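Local coordinates for protein Hsp70/Hsp90 co-chaperone CNS1 (Saccharomyces cerevisiae, PDB 6HFM) that acts as a co-chaperone of Hsp90 and Hsp70, stimulates the ATPase of the Hsp70 SSA1 and carries a C-terminal wheel domain, at residues 19-24 with 133-138. Numbering follows the deposited sequence.
Sequences TNIKTH and PLFDNA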
ATOM      1  N   THR A  19       6.410  -4.117   9.666  1.00 17.82           N
ATOM      2  CA  THR A  19       5.306  -4.084  10.620  1.00 17.15           C
ATOM      3  C   THR A  19       4.040  -4.544   9.888  1.00 17.09           C
ATOM      4  O   THR A  19       3.753  -4.045   8.807  1.00 16.59           O
ATOM      5  CB  THR A  19       5.100  -2.642  11.136  1.00 18.24           C
ATOM      6  OG1 THR A  19       6.330  -2.145  11.677  1.00 19.55           O
ATOM      7  CG2 THR A  19       4.014  -2.577  12.200  1.00 18.59           C
ATOM      8  N   ASN A  20       3.305  -5.496  10.466  1.00 17.07           N
ATOM      9  CA  ASN A  20       2.007  -5.915   9.908  1.00 16.91           C
ATOM     10  C   ASN A  20       0.888  -5.624  10.899  1.00 17.04           C
ATOM     11  O   ASN A  20       0.969  -6.004  12.069  1.00 20.91           O
ATOM     12  CB  ASN A  20       1.985  -7.402   9.537  1.00 17.66           C
ATOM     13  CG  ASN A  20       0.682  -7.816   8.867  1.00 18.01           C
ATOM     14  OD1 ASN A  20       0.182  -7.123   7.973  1.00 17.52           O
ATOM     15  ND2 ASN A  20       0.118  -8.940   9.301  1.00 21.01           N
ATOM     16  N   ILE A  21      -0.160  -4.961  10.409  1.00 16.26           N
ATOM     17  CA  ILE A  21      -1.339  -4.645  11.211  1.00 17.67           C
ATOM     18  C   ILE A  21      -2.519  -5.458  10.676  1.00 18.07           C
ATOM     19  O   ILE A  21      -2.877  -5.332   9.507  1.00 17.34           O
ATOM     20  CB  ILE A  21      -1.683  -3.137  11.138  1.00 19.06           C
ATOM     21  CG1 ILE A  21      -0.536  -2.267  11.696  1.00 21.87           C
ATOM     22  CG2 ILE A  21      -2.990  -2.826  11.870  1.00 19.09           C
ATOM     23  CD1 ILE A  21      -0.156  -2.522  13.137  1.00 24.24           C
ATOM     24  N   LYS A  22      -3.130  -6.271  11.539  1.00 18.02           N
ATOM     25  CA  LYS A  22      -4.334  -7.012  11.162  1.00 19.43           C
ATOM     26  C   LYS A  22      -5.577  -6.160  11.413  1.00 18.33           C
ATOM     27  O   LYS A  22      -5.662  -5.452  12.431  1.00 18.12           O
ATOM     28  CB  LYS A  22      -4.402  -8.347  11.901  1.00 21.90           C
ATOM     29  CG  LYS A  22      -3.319  -9.301  11.419  1.00 24.50           C
ATOM     30  CD  LYS A  22      -3.255 -10.579  12.225  1.00 28.92           C
ATOM     31  CE  LYS A  22      -2.080 -11.419  11.757  1.00 32.46           C
ATOM     32  NZ  LYS A  22      -2.071 -12.762  12.382  1.00 35.33           N
ATOM     33  N   THR A  23      -6.515  -6.205  10.464  1.00 17.59           N
ATOM     34  CA  THR A  23      -7.768  -5.448  10.546  1.00 18.31           C
ATOM     35  C   THR A  23      -8.935  -6.411  10.730  1.00 18.50           C
ATOM     36  O   THR A  23      -8.825  -7.603  10.425  1.00 18.13           O
ATOM     37  CB  THR A  23      -7.986  -4.526   9.318  1.00 18.61           C
ATOM     38  OG1 THR A  23      -8.228  -5.295   8.136  1.00 19.44           O
ATOM     39  CG2 THR A  23      -6.784  -3.611   9.110  1.00 18.91           C
ATOM     40  N   HIS A  24     -10.044  -5.900  11.261  1.00 19.07           N
ATOM     41  CA  HIS A  24     -11.184  -6.774  11.579  1.00 20.20           C
ATOM     42  C   HIS A  24     -11.961  -7.211  10.339  1.00 20.78           C
ATOM     43  O   HIS A  24     -12.456  -8.343  10.295  1.00 22.10           O
ATOM     44  CB  HIS A  24     -12.110  -6.183  12.668  1.00 21.15           C
ATOM     45  CG  HIS A  24     -12.726  -4.857  12.338  1.00 21.56           C
ATOM     46  ND1 HIS A  24     -13.750  -4.708  11.428  1.00 21.74           N
ATOM     47  CD2 HIS A  24     -12.507  -3.625  12.861  1.00 22.32           C
ATOM     48  CE1 HIS A  24     -14.110  -3.436  11.376  1.00 23.27           C
ATOM     49  NE2 HIS A  24     -13.372  -2.758  12.238  1.00 23.86           N
ATOM     50  N   PRO A 133       3.255   0.401   7.945  1.00 15.44           N
ATOM     51  CA  PRO A 133       2.977  -1.042   7.923  1.00 15.72           C
ATOM     52  C   PRO A 133       2.316  -1.606   6.667  1.00 14.95           C
ATOM     53  O   PRO A 133       1.700  -0.876   5.881  1.00 14.98           O
ATOM     54  CB  PRO A 133       2.013  -1.240   9.115  1.00 16.49           C
ATOM     55  CG  PRO A 133       1.943   0.061   9.819  1.00 18.03           C
ATOM     56  CD  PRO A 133       2.297   1.104   8.819  1.00 16.15           C
ATOM     57  N   LEU A 134       2.432  -2.925   6.518  1.00 14.87           N
ATOM     58  CA  LEU A 134       1.466  -3.704   5.761  1.00 14.89           C
ATOM     59  C   LEU A 134       0.173  -3.797   6.577  1.00 14.89           C
ATOM     60  O   LEU A 134       0.194  -3.758   7.816  1.00 15.20           O
ATOM     61  CB  LEU A 134       1.992  -5.114   5.467  1.00 14.90           C
ATOM     62  CG  LEU A 134       3.222  -5.261   4.566  1.00 15.70           C
ATOM     63  CD1 LEU A 134       3.604  -6.730   4.464  1.00 16.58           C
ATOM     64  CD2 LEU A 134       2.966  -4.677   3.190  1.00 16.62           C
ATOM     65  N   PHE A 135      -0.947  -3.905   5.862  1.00 15.13           N
ATOM     66  CA  PHE A 135      -2.251  -4.154   6.459  1.00 14.91           C
ATOM     67  C   PHE A 135      -2.746  -5.491   5.920  1.00 15.34           C
ATOM     68  O   PHE A 135      -2.904  -5.649   4.712  1.00 15.47           O
ATOM     69  CB  PHE A 135      -3.212  -2.993   6.164  1.00 16.12           C
ATOM     70  CG  PHE A 135      -2.909  -1.760   6.971  1.00 16.33           C
ATOM     71  CD1 PHE A 135      -3.537  -1.538   8.192  1.00 17.55           C
ATOM     72  CD2 PHE A 135      -1.950  -0.850   6.545  1.00 16.75           C
ATOM     73  CE1 PHE A 135      -3.231  -0.420   8.958  1.00 18.34           C
ATOM     74  CE2 PHE A 135      -1.637   0.263   7.309  1.00 17.17           C
ATOM     75  CZ  PHE A 135      -2.278   0.478   8.519  1.00 17.40           C
ATOM     76  N   ASP A 136      -2.931  -6.468   6.816  1.00 15.46           N
ATOM     77  CA  ASP A 136      -3.344  -7.825   6.437  1.00 15.71           C
ATOM     78  C   ASP A 136      -2.381  -8.436   5.405  1.00 15.94           C
ATOM     79  O   ASP A 136      -2.800  -9.072   4.437  1.00 17.08           O
ATOM     80  CB  ASP A 136      -4.792  -7.794   5.929  1.00 16.69           C
ATOM     81  CG  ASP A 136      -5.723  -7.112   6.909  1.00 18.19           C
ATOM     82  OD1 ASP A 136      -5.892  -7.652   8.026  1.00 19.30           O
ATOM     83  OD2 ASP A 136      -6.276  -6.040   6.572  1.00 19.13           O
ATOM     84  N   ASN A 137      -1.084  -8.219   5.639  1.00 15.63           N
ATOM     85  CA  ASN A 137       0.001  -8.712   4.775  1.00 16.46           C
ATOM     86  C   ASN A 137      -0.104  -8.239   3.325  1.00 15.99           C
ATOM     87  O   ASN A 137       0.278  -8.949   2.395  1.00 17.03           O
ATOM     88  CB  ASN A 137       0.139 -10.251   4.873  1.00 18.01           C
ATOM     89  CG  ASN A 137       1.004 -10.698   6.043  1.00 20.78           C
ATOM     90  OD1 ASN A 137       1.891  -9.975   6.512  1.00 22.35           O
ATOM     91  ND2 ASN A 137       0.757 -11.912   6.507  1.00 24.74           N
ATOM     92  N   ALA A 138      -0.595  -7.014   3.151  1.00 15.96           N
ATOM     93  CA  ALA A 138      -0.726  -6.385   1.838  1.00 15.82           C
ATOM     94  C   ALA A 138      -0.445  -4.888   1.920  1.00 15.25           C
ATOM     95  O   ALA A 138      -0.641  -4.255   2.966  1.00 15.52           O
ATOM     96  CB  ALA A 138      -2.114  -6.631   1.265  1.00 16.89           C
TER
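Asn20 and Ile21 pair with Leu134 and Phe135 as a two-stranded parallel sheet in the C-terminal wheel domain of Cns1, joining the chain after helix 4-15 to strand 134-135, which a tight turn connects to strand 139-145. The pair illustrates how side-chain acceptors supplement a few backbone bonds, here Leu134 N to Thr19 O, Ile21 N to Leu134 O and Asp136 N to Ile21 O. With CG anti to its backbone N (chi1 -176°), Asn20 brings OD1 to Asn137 N at 2.9 Å, capturing an N-H of the turn. The side-chain amides of Asn20 and Asn137 lie nearly parallel, 12° apart, without a hydrogen bond between them. On the other face Ile21 lies alongside Phe135, its CG2 3.8 Å from ring atom CE1, while its CG1 meets Pro133 CB. Beyond the strand, Asp136 turns its carboxylate back onto Thr23, whose N makes a nearly straight bond to Asp136 OD1 (2.9 Å). Thr23 OG1, placed between its backbone N and carbonyl carbon, donates to the syn lone pair of Asp136 OD2 at 2.6 Å. An alanine in place of Asp136 would probably leave Thr23 N and OG1 without OD1 and OD2 as acceptors and let the hydroxyl turn. Thr23 CG2 reaches the Phe135 ring edge near CD1, at 4.0 Å.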